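Local coordinates for protein acetyltransferase, GNAT family (Listeria monocytogenes str. 4b, PDB 2OH1) that probably transfers an acetyl or related acyl group from an acyl-coenzyme A donor to an acceptor substrate, as GNAT-family enzymes do, at residues 33-38 with 51-56; 44-49 with 167-172; 89-94 with 103-108. All blocks are in the same frame, centred on the assembly; numbering follows the deposited sequence.

Interaction 1: residues 33-38 with 51-56; sequences DTARWL and HGFDVH
Phe53 reaches across to Thr34, Ala35 and Leu38 on one side of helix 24-40, a long helix of the GNAT fold, and pins the loop between helices 46-51 and 58-63 against it. The contact is apolar and small, 146 Å² in all, and lies near the protein surface. Thr34 brings its methyl: with OG1 beside the backbone N (chi1 -55°), CG2 falls anti to that N and comes within 3.6 Å of Phe53 CZ, and the two side chains cross at about a right angle. Its hydroxyl is used elsewhere, OG1 bonding to the carbonyl of Leu30 one turn back in the helix. Ala35 adds a looser touch, CB lying 4.3 Å from Phe53 CE1.

Just before Phe53 the chain leaves helix 46-51 at Gly52, which has positive phi (59°). A cation-pi contact with Arg108 also engages the Phe53 ring, and Met31 and Met110 pack on the same side chain, joining the loop to both helix 24-40 and strand 103-111. Leu38, one turn beyond Thr34, meets the ring at its edge and near its plane, with CD1 3.7 Å from Phe53 CZ.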
loop_
_atom_site.group_PDB
_atom_site.type_symbol
_atom_site.label_atom_id
_atom_site.label_comp_id
_atom_site.label_asym_id
_atom_site.label_seq_id
_atom_site.Cartn_x
_atom_site.Cartn_y
_atom_site.Cartn_z
ATOM N N ASP A 33 0.598 -1.955 -16.168
ATOM C CA ASP A 33 0.960 -0.618 -16.609
ATOM C C ASP A 33 1.934 0.033 -15.604
ATOM O O ASP A 33 2.918 0.696 -16.022
ATOM C CB ASP A 33 -0.280 0.283 -16.890
ATOM C CG ASP A 33 -1.122 -0.217 -18.088
ATOM O OD1 ASP A 33 -0.652 -1.002 -18.944
ATOM O OD2 ASP A 33 -2.300 0.153 -18.166
ATOM N N THR A 34 1.727 -0.206 -14.299
ATOM C CA THR A 34 2.586 0.317 -13.283
ATOM C C THR A 34 4.007 -0.333 -13.383
ATOM O O THR A 34 5.045 0.363 -13.240
ATOM C CB THR A 34 2.037 0.115 -11.882
ATOM O OG1 THR A 34 0.727 0.674 -11.816
ATOM C CG2 THR A 34 2.893 0.859 -10.879
ATOM N N ALA A 35 4.078 -1.649 -13.640
ATOM C CA ALA A 35 5.364 -2.324 -13.785
ATOM C C ALA A 35 6.138 -1.774 -14.998
ATOM O O ALA A 35 7.374 -1.510 -14.923
ATOM C CB ALA A 35 5.179 -3.811 -13.937
ATOM N N ARG A 36 5.453 -1.658 -16.136
ATOM C CA ARG A 36 6.038 -1.104 -17.356
ATOM C C ARG A 36 6.562 0.299 -17.083
ATOM O O ARG A 36 7.688 0.685 -17.523
ATOM C CB ARG A 36 5.016 -1.104 -18.486
ATOM C CG ARG A 36 4.745 -2.459 -19.094
ATOM C CD ARG A 36 3.721 -2.337 -20.175
ATOM N NE ARG A 36 3.347 -3.645 -20.711
ATOM C CZ ARG A 36 2.228 -3.908 -21.389
ATOM N NH1 ARG A 36 1.338 -2.946 -21.640
ATOM N NH2 ARG A 36 1.993 -5.146 -21.810
ATOM N N TRP A 37 5.778 1.075 -16.365
ATOM C CA TRP A 37 6.139 2.467 -16.100
ATOM C C TRP A 37 7.376 2.554 -15.208
ATOM O O TRP A 37 8.279 3.370 -15.445
ATOM C CB TRP A 37 4.979 3.217 -15.489
ATOM C CG TRP A 37 5.204 4.676 -15.363
ATOM C CD1 TRP A 37 4.852 5.674 -16.257
ATOM C CD2 TRP A 37 5.781 5.338 -14.233
ATOM N NE1 TRP A 37 5.198 6.905 -15.741
ATOM C CE2 TRP A 37 5.773 6.726 -14.514
ATOM C CE3 TRP A 37 6.318 4.891 -13.036
ATOM C CZ2 TRP A 37 6.279 7.639 -13.640
ATOM C CZ3 TRP A 37 6.833 5.817 -12.167
ATOM C CH2 TRP A 37 6.786 7.175 -12.468
ATOM N N LEU A 38 7.432 1.717 -14.167
ATOM C CA LEU A 38 8.625 1.653 -13.288
ATOM C C LEU A 38 9.888 1.310 -14.057
ATOM O O LEU A 38 10.947 1.925 -13.825
ATOM C CB LEU A 38 8.452 0.666 -12.105
ATOM C CG LEU A 38 7.517 1.126 -11.009
ATOM C CD1 LEU A 38 7.166 -0.063 -10.079
ATOM C CD2 LEU A 38 8.129 2.258 -10.222
ATOM N N HIS A 51 9.673 -7.897 -5.018
ATOM C CA HIS A 51 8.265 -7.948 -4.593
ATOM C C HIS A 51 7.320 -8.144 -5.753
ATOM O O HIS A 51 6.285 -8.818 -5.590
ATOM C CB HIS A 51 7.893 -6.697 -3.818
ATOM C CG HIS A 51 8.472 -6.678 -2.460
ATOM N ND1 HIS A 51 8.325 -7.722 -1.567
ATOM C CD2 HIS A 51 9.255 -5.763 -1.855
ATOM C CE1 HIS A 51 9.018 -7.446 -0.477
ATOM N NE2 HIS A 51 9.557 -6.249 -0.616
ATOM N N GLY A 52 7.597 -7.539 -6.906
ATOM C CA GLY A 52 6.671 -7.529 -8.011
ATOM C C GLY A 52 5.303 -6.898 -7.666
ATOM O O GLY A 52 5.142 -6.136 -6.685
ATOM N N PHE A 53 4.319 -7.289 -8.464
ATOM C CA PHE A 53 2.933 -6.923 -8.297
ATOM C C PHE A 53 2.109 -8.157 -8.296
ATOM O O PHE A 53 2.331 -9.041 -9.108
ATOM C CB PHE A 53 2.470 -6.059 -9.458
ATOM C CG PHE A 53 3.048 -4.665 -9.416
ATOM C CD1 PHE A 53 4.380 -4.486 -9.765
ATOM C CD2 PHE A 53 2.316 -3.556 -9.042
ATOM C CE1 PHE A 53 4.968 -3.256 -9.697
ATOM C CE2 PHE A 53 2.910 -2.312 -8.946
ATOM C CZ PHE A 53 4.239 -2.144 -9.314
ATOM N N ASP A 54 1.151 -8.269 -7.382
ATOM C CA ASP A 54 0.460 -9.551 -7.152
ATOM C C ASP A 54 -0.599 -9.959 -8.146
ATOM O O ASP A 54 -1.762 -10.132 -7.846
ATOM C CB ASP A 54 -0.070 -9.616 -5.719
ATOM C CG ASP A 54 -0.323 -11.029 -5.227
ATOM O OD1 ASP A 54 0.002 -12.006 -5.952
ATOM O OD2 ASP A 54 -0.853 -11.141 -4.089
ATOM N N VAL A 55 -0.144 -10.200 -9.366
ATOM C CA VAL A 55 -0.997 -10.729 -10.427
ATOM C C VAL A 55 -1.376 -12.191 -10.221
ATOM O O VAL A 55 -2.460 -12.645 -10.634
ATOM C CB VAL A 55 -0.375 -10.528 -11.833
ATOM C CG1 VAL A 55 -0.323 -8.983 -12.168
ATOM C CG2 VAL A 55 0.978 -11.278 -12.018
ATOM N N HIS A 56 -0.541 -12.960 -9.576
ATOM C CA HIS A 56 -0.744 -14.411 -9.498
ATOM C C HIS A 56 -1.814 -14.803 -8.465
ATOM O O HIS A 56 -2.382 -15.870 -8.583
ATOM C CB HIS A 56 0.559 -15.109 -9.213
ATOM C CG HIS A 56 1.529 -14.958 -10.332
ATOM N ND1 HIS A 56 1.368 -15.634 -11.527
ATOM C CD2 HIS A 56 2.592 -14.135 -10.493
ATOM C CE1 HIS A 56 2.352 -15.293 -12.340
ATOM N NE2 HIS A 56 3.108 -14.383 -11.743
#

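Interaction 2: residues 44-49 with 167-172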
loop_
_atom_site.group_PDB
_atom_site.type_symbol
_atom_site.label_atom_id
_atom_site.label_comp_id
_atom_site.label_asym_id
_atom_site.label_seq_id
_atom_site.Cartn_x
_atom_site.Cartn_y
_atom_site.Cartn_z
ATOM N N THR A 44 14.714 1.736 -11.302
ATOM C CA THR A 44 14.603 0.270 -11.062
ATOM C C THR A 44 15.316 -0.066 -9.779
ATOM O O THR A 44 16.519 -0.003 -9.680
ATOM C CB THR A 44 15.111 -0.618 -12.249
ATOM O OG1 THR A 44 13.995 -0.971 -13.075
ATOM C CG2 THR A 44 15.796 -1.940 -11.770
ATOM N N GLN A 45 14.519 -0.426 -8.802
ATOM C CA GLN A 45 14.987 -0.768 -7.489
ATOM C C GLN A 45 14.945 -2.290 -7.346
ATOM O O GLN A 45 13.982 -2.918 -7.787
ATOM C CB GLN A 45 14.033 -0.173 -6.500
ATOM C CG GLN A 45 13.855 1.308 -6.768
ATOM C CD GLN A 45 13.149 1.958 -5.638
ATOM O OE1 GLN A 45 13.772 2.630 -4.833
ATOM N NE2 GLN A 45 11.841 1.717 -5.533
ATOM N N TRP A 46 15.947 -2.868 -6.707
ATOM C CA TRP A 46 15.970 -4.330 -6.553
ATOM C C TRP A 46 14.764 -4.824 -5.743
ATOM O O TRP A 46 14.292 -5.947 -5.934
ATOM C CB TRP A 46 17.287 -4.878 -6.007
ATOM C CG TRP A 46 17.447 -4.765 -4.532
ATOM C CD1 TRP A 46 17.978 -3.717 -3.832
ATOM C CD2 TRP A 46 17.047 -5.731 -3.557
ATOM N NE1 TRP A 46 17.907 -3.979 -2.484
ATOM C CE2 TRP A 46 17.359 -5.222 -2.298
ATOM C CE3 TRP A 46 16.470 -7.011 -3.642
ATOM C CZ2 TRP A 46 17.120 -5.938 -1.119
ATOM C CZ3 TRP A 46 16.236 -7.694 -2.483
ATOM C CH2 TRP A 46 16.560 -7.189 -1.257
ATOM N N SER A 47 14.243 -3.989 -4.857
ATOM C CA SER A 47 13.058 -4.327 -4.119
ATOM C C SER A 47 11.818 -4.550 -4.997
ATOM O O SER A 47 10.933 -5.348 -4.630
ATOM C CB SER A 47 12.735 -3.216 -3.077
ATOM O OG SER A 47 12.627 -1.938 -3.744
ATOM N N ASP A 48 11.705 -3.841 -6.127
ATOM C CA ASP A 48 10.566 -4.038 -7.031
ATOM C C ASP A 48 10.729 -5.339 -7.780
ATOM O O ASP A 48 9.792 -6.031 -8.068
ATOM C CB ASP A 48 10.436 -2.864 -8.005
ATOM C CG ASP A 48 9.817 -1.626 -7.309
ATOM O OD1 ASP A 48 8.885 -1.793 -6.483
ATOM O OD2 ASP A 48 10.268 -0.501 -7.578
ATOM N N ILE A 49 11.955 -5.646 -8.117
ATOM C CA ILE A 49 12.326 -6.929 -8.752
ATOM C C ILE A 49 11.998 -8.056 -7.749
ATOM O O ILE A 49 11.567 -9.120 -8.183
ATOM C CB ILE A 49 13.830 -6.988 -9.121
ATOM C CG1 ILE A 49 14.192 -5.864 -10.106
ATOM C CG2 ILE A 49 14.263 -8.376 -9.675
ATOM C CD1 ILE A 49 15.716 -5.740 -10.334
ATOM N N ASN A 167 17.732 -7.016 5.729
ATOM C CA ASN A 167 17.755 -7.463 4.327
ATOM C C ASN A 167 17.734 -6.331 3.316
ATOM O O ASN A 167 17.222 -6.497 2.191
ATOM C CB ASN A 167 16.646 -8.480 4.067
ATOM C CG ASN A 167 16.954 -9.859 4.679
ATOM O OD1 ASN A 167 18.102 -10.163 4.932
ATOM N ND2 ASN A 167 15.952 -10.663 4.888
ATOM N N GLY A 168 18.287 -5.179 3.720
ATOM C CA GLY A 168 18.335 -4.019 2.856
ATOM C C GLY A 168 17.120 -3.150 2.883
ATOM O O GLY A 168 16.973 -2.272 2.003
ATOM N N PHE A 169 16.191 -3.419 3.827
ATOM C CA PHE A 169 14.967 -2.639 3.991
ATOM C C PHE A 169 14.940 -1.907 5.320
ATOM O O PHE A 169 15.407 -2.427 6.304
ATOM C CB PHE A 169 13.699 -3.526 3.886
ATOM C CG PHE A 169 13.462 -4.113 2.512
ATOM C CD1 PHE A 169 14.184 -5.229 2.111
ATOM C CD2 PHE A 169 12.603 -3.540 1.640
ATOM C CE1 PHE A 169 14.014 -5.761 0.881
ATOM C CE2 PHE A 169 12.416 -4.072 0.385
ATOM C CZ PHE A 169 13.130 -5.196 0.013
ATOM N N TYR A 170 14.327 -0.731 5.353
ATOM C CA TYR A 170 13.948 -0.099 6.625
ATOM C C TYR A 170 12.480 -0.481 6.931
ATOM O O TYR A 170 11.638 -0.580 6.046
ATOM C CB TYR A 170 14.087 1.406 6.541
ATOM C CG TYR A 170 15.488 1.903 6.365
ATOM C CD1 TYR A 170 16.539 1.396 7.126
ATOM C CD2 TYR A 170 15.750 2.944 5.506
ATOM C CE1 TYR A 170 17.819 1.914 6.996
ATOM C CE2 TYR A 170 16.989 3.470 5.360
ATOM C CZ TYR A 170 18.049 2.966 6.100
ATOM O OH TYR A 170 19.315 3.509 5.947
ATOM N N LEU A 171 12.202 -0.689 8.203
ATOM C CA LEU A 171 10.892 -1.088 8.670
ATOM C C LEU A 171 10.228 0.092 9.388
ATOM O O LEU A 171 10.842 0.721 10.243
ATOM C CB LEU A 171 11.024 -2.265 9.650
ATOM C CG LEU A 171 11.280 -3.665 9.078
ATOM C CD1 LEU A 171 12.586 -3.789 8.260
ATOM C CD2 LEU A 171 11.252 -4.645 10.219
ATOM N N TYR A 172 8.943 0.314 9.084
ATOM C CA TYR A 172 8.167 1.436 9.622
ATOM C C TYR A 172 6.859 0.919 10.157
ATOM O O TYR A 172 6.218 0.058 9.580
ATOM C CB TYR A 172 7.864 2.457 8.541
ATOM C CG TYR A 172 9.104 3.166 8.019
ATOM C CD1 TYR A 172 9.576 4.306 8.625
ATOM C CD2 TYR A 172 9.760 2.722 6.867
ATOM C CE1 TYR A 172 10.715 4.951 8.162
ATOM C CE2 TYR A 172 10.888 3.354 6.412
ATOM C CZ TYR A 172 11.358 4.469 7.051
ATOM O OH TYR A 172 12.456 5.136 6.562
HETATM O O HOH W 1 18.735 -2.337 -0.175
#
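Trp46 and Phe169 bury nearly equal areas here and meet ring to ring. The edge of Phe169 is directed at the face of the Trp46 six-membered ring in an offset edge-to-face pair, with planes at 63° and centroids 5.4 Å apart. Between the two rings the closest atoms are Trp46 CH2 and Phe169 CE1, 3.6 Å apart. The indole leaves the first turn of its helix with CG between the backbone N and the carbonyl carbon (chi1 80°), which swings its six-membered ring out to the turn before strand 169-175.

There the edge of the indole meets backbone oxygens. The carbonyl O of Asn167 lies near the indole plane, 3.4 Å from Trp46 CZ2, and one water links the indole N-H to the next residue: it accepts from Trp46 NE1 at 3.0 Å and donates to Gly168 O at 2.8 Å. Helix 46-51 is thereby joined to the hairpin of strands 161-166 and 169-175, which forms one margin of the mixed GNAT sheet. Asn167 and Gly168, both at positive phi, form the type I' turn of that hairpin.

Ser47 supplies the third side chain. Its CB packs 3.6 Å from Phe169 CE2, so the phenyl ring touches two successive residues of the helix. Trp90 also meets the Phe169 ring edge-to-face, while Ile145 of strand 139-145 packs against both Trp46 and Ser47.

Interaction 3: residues 89-94 with 103-108; sequences DWDTDL and AYYLHR
A buried histidine-carboxylate hydrogen bond, backed by packing of the same aspartate on a tyrosine ring, ties Asp91 of helix 89-95 to His107 and Tyr105 of strand 103-111. This strand sits inside the GNAT sheet between strands 77-84 and 139-145, and the helix lies over one of its faces. His107 NE2 donates to Asp91 OD2 at 2.9 Å and 164°. The carboxylate oxygen receives it through its syn lone pair and lies in the plane of the imidazole, although the carboxylate and ring planes are turned 76° from each other.

Against Tyr105 the same carboxylate lies almost flat, its plane 15° from that of the ring. Asp91 CB stands over one ring face, 3.9 Å from the centroid in a CH-pi contact, and OD2 comes within 3.4 Å of Tyr105 CB. The phenol oxygen points on to another strand, bonding to Arg141, while Trp95 meets the Tyr105 ring edge-to-face.

His107 belongs to a classic beta bulge, paired with Arg108 opposite Ile82. Its CG sits beside the backbone N and anti to the carbonyl carbon, and from there the ring extends to the helix. Asp91 OD2 also accepts from the backbone N of Ser88, so two N-H groups grip this buried oxygen, and the bond from His107 implies that NE2 carries a hydrogen and probably holds the ring in this rotation.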
loop_
_atom_site.group_PDB
_atom_site.type_symbol
_atom_site.label_atom_id
_atom_site.label_comp_id
_atom_site.label_asym_id
_atom_site.label_seq_id
_atom_site.Cartn_x
_atom_site.Cartn_y
_atom_site.Cartn_z
ATOM N N ASP A 89 4.619 -14.349 4.336
ATOM C CA ASP A 89 5.819 -15.070 4.810
ATOM C C ASP A 89 7.056 -14.125 4.888
ATOM O O ASP A 89 7.950 -14.296 5.735
ATOM C CB ASP A 89 6.109 -16.280 3.886
ATOM C CG ASP A 89 4.936 -17.276 3.818
ATOM O OD1 ASP A 89 4.252 -17.452 4.868
ATOM O OD2 ASP A 89 4.720 -17.886 2.719
ATOM N N TRP A 90 7.102 -13.142 3.986
ATOM C CA TRP A 90 8.169 -12.159 3.944
ATOM C C TRP A 90 8.019 -11.215 5.150
ATOM O O TRP A 90 8.989 -10.932 5.852
ATOM C CB TRP A 90 8.057 -11.345 2.666
ATOM C CG TRP A 90 8.898 -10.113 2.645
ATOM C CD1 TRP A 90 8.506 -8.856 2.972
ATOM C CD2 TRP A 90 10.301 -10.033 2.360
ATOM N NE1 TRP A 90 9.558 -7.998 2.905
ATOM C CE2 TRP A 90 10.668 -8.686 2.509
ATOM C CE3 TRP A 90 11.257 -10.950 1.976
ATOM C CZ2 TRP A 90 11.937 -8.230 2.233
ATOM C CZ3 TRP A 90 12.566 -10.487 1.757
ATOM C CH2 TRP A 90 12.863 -9.164 1.856
ATOM N N ASP A 91 6.787 -10.724 5.376
ATOM C CA ASP A 91 6.529 -9.806 6.519
ATOM C C ASP A 91 6.965 -10.486 7.790
ATOM O O ASP A 91 7.633 -9.940 8.667
ATOM C CB ASP A 91 5.046 -9.415 6.637
ATOM C CG ASP A 91 4.535 -8.688 5.447
ATOM O OD1 ASP A 91 5.275 -7.796 4.947
ATOM O OD2 ASP A 91 3.362 -8.904 4.989
ATOM N N THR A 92 6.617 -11.778 7.921
ATOM C CA THR A 92 6.945 -12.480 9.149
ATOM C C THR A 92 8.444 -12.623 9.326
ATOM O O THR A 92 8.923 -12.437 10.426
ATOM C CB THR A 92 6.307 -13.878 9.138
ATOM O OG1 THR A 92 4.886 -13.745 9.291
ATOM C CG2 THR A 92 6.917 -14.790 10.223
ATOM N N ASP A 93 9.176 -12.943 8.260
ATOM C CA ASP A 93 10.637 -13.041 8.339
ATOM C C ASP A 93 11.285 -11.691 8.670
ATOM O O ASP A 93 12.114 -11.565 9.577
ATOM C CB ASP A 93 11.215 -13.580 6.981
ATOM C CG ASP A 93 12.664 -13.807 7.029
ATOM O OD1 ASP A 93 13.008 -14.822 7.643
ATOM O OD2 ASP A 93 13.452 -12.997 6.500
ATOM N N LEU A 94 10.820 -10.637 8.000
ATOM C CA LEU A 94 11.395 -9.334 8.139
ATOM C C LEU A 94 11.217 -8.749 9.553
ATOM O O LEU A 94 12.123 -8.149 10.095
ATOM C CB LEU A 94 10.810 -8.409 7.070
ATOM C CG LEU A 94 11.682 -7.271 6.689
ATOM C CD1 LEU A 94 12.928 -7.750 5.948
ATOM C CD2 LEU A 94 10.862 -6.222 5.942
ATOM N N ALA A 103 -1.242 -6.850 12.935
ATOM C CA ALA A 103 -0.899 -5.685 12.150
ATOM C C ALA A 103 -1.364 -5.930 10.733
ATOM O O ALA A 103 -1.497 -7.061 10.326
ATOM C CB ALA A 103 0.608 -5.435 12.160
ATOM N N TYR A 104 -1.617 -4.844 10.018
ATOM C CA TYR A 104 -1.776 -4.840 8.589
ATOM C C TYR A 104 -0.481 -4.374 7.951
ATOM O O TYR A 104 0.236 -3.508 8.504
ATOM C CB TYR A 104 -2.843 -3.860 8.186
ATOM C CG TYR A 104 -4.271 -4.211 8.615
ATOM C CD1 TYR A 104 -4.611 -5.470 9.147
ATOM C CD2 TYR A 104 -5.299 -3.267 8.440
ATOM C CE1 TYR A 104 -5.946 -5.788 9.449
ATOM C CE2 TYR A 104 -6.598 -3.574 8.789
ATOM C CZ TYR A 104 -6.898 -4.808 9.273
ATOM O OH TYR A 104 -8.198 -5.101 9.634
ATOM N N TYR A 105 -0.151 -4.973 6.807
ATOM C CA TYR A 105 1.076 -4.710 6.104
ATOM C C TYR A 105 0.709 -4.114 4.743
ATOM O O TYR A 105 -0.046 -4.688 3.987
ATOM C CB TYR A 105 1.921 -5.988 5.924
ATOM C CG TYR A 105 2.397 -6.506 7.257
ATOM C CD1 TYR A 105 1.546 -7.229 8.061
ATOM C CD2 TYR A 105 3.642 -6.169 7.768
ATOM C CE1 TYR A 105 1.939 -7.648 9.361
ATOM C CE2 TYR A 105 4.058 -6.600 9.027
ATOM C CZ TYR A 105 3.226 -7.327 9.825
ATOM O OH TYR A 105 3.632 -7.732 11.089
ATOM N N LEU A 106 1.186 -2.907 4.467
ATOM C CA LEU A 106 0.874 -2.271 3.206
ATOM C C LEU A 106 1.908 -2.673 2.178
ATOM O O LEU A 106 3.046 -2.155 2.242
ATOM C CB LEU A 106 0.857 -0.727 3.367
ATOM C CG LEU A 106 -0.055 -0.150 4.444
ATOM C CD1 LEU A 106 -0.157 1.396 4.345
ATOM C CD2 LEU A 106 -1.422 -0.786 4.417
ATOM N N HIS A 107 1.502 -3.488 1.183
ATOM C CA HIS A 107 2.374 -4.000 0.154
ATOM C C HIS A 107 2.558 -3.145 -1.065
ATOM O O HIS A 107 3.679 -3.077 -1.595
ATOM C CB HIS A 107 1.928 -5.351 -0.265
ATOM C CG HIS A 107 2.270 -6.412 0.738
ATOM N ND1 HIS A 107 2.585 -7.694 0.365
ATOM C CD2 HIS A 107 2.367 -6.378 2.094
ATOM C CE1 HIS A 107 2.886 -8.391 1.441
ATOM N NE2 HIS A 107 2.769 -7.632 2.505
ATOM N N ARG A 108 1.500 -2.570 -1.605
ATOM C CA ARG A 108 1.625 -1.740 -2.796
ATOM C C ARG A 108 0.600 -0.616 -2.786
ATOM O O ARG A 108 -0.594 -0.824 -2.524
ATOM C CB ARG A 108 1.426 -2.583 -4.036
ATOM C CG ARG A 108 1.843 -2.050 -5.324
ATOM C CD ARG A 108 3.308 -1.667 -5.383
ATOM N NE ARG A 108 4.257 -2.758 -5.615
ATOM C CZ ARG A 108 5.531 -2.519 -5.959
ATOM N NH1 ARG A 108 5.914 -1.264 -6.085
ATOM N NH2 ARG A 108 6.426 -3.500 -6.194
#

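In the fold
Interaction 1 closes before interaction 3 opens, whereas the segments of interactions 1 and 2 alternate along the chain; interaction 3 falls wholly between the two halves of interaction 2. Their centres lie about 15 Å (1 and 2), 18 Å (1 and 3) and 12 Å (2 and 3) apart. Interactions 2 and 3 reach the same mixed sheet through strands 169-175 and 103-111. Helix 46-51 and the loop after it link all three: Arg108 of interaction 3 forms a salt bridge with Asp48 of interaction 2 and a probable hydrogen bond to Gly52 O of interaction 1. Interaction 1 holds the loop after helix 46-51 to helix 24-40, while 2 and 3 hold helices 46-51 and 89-95 to the sheet.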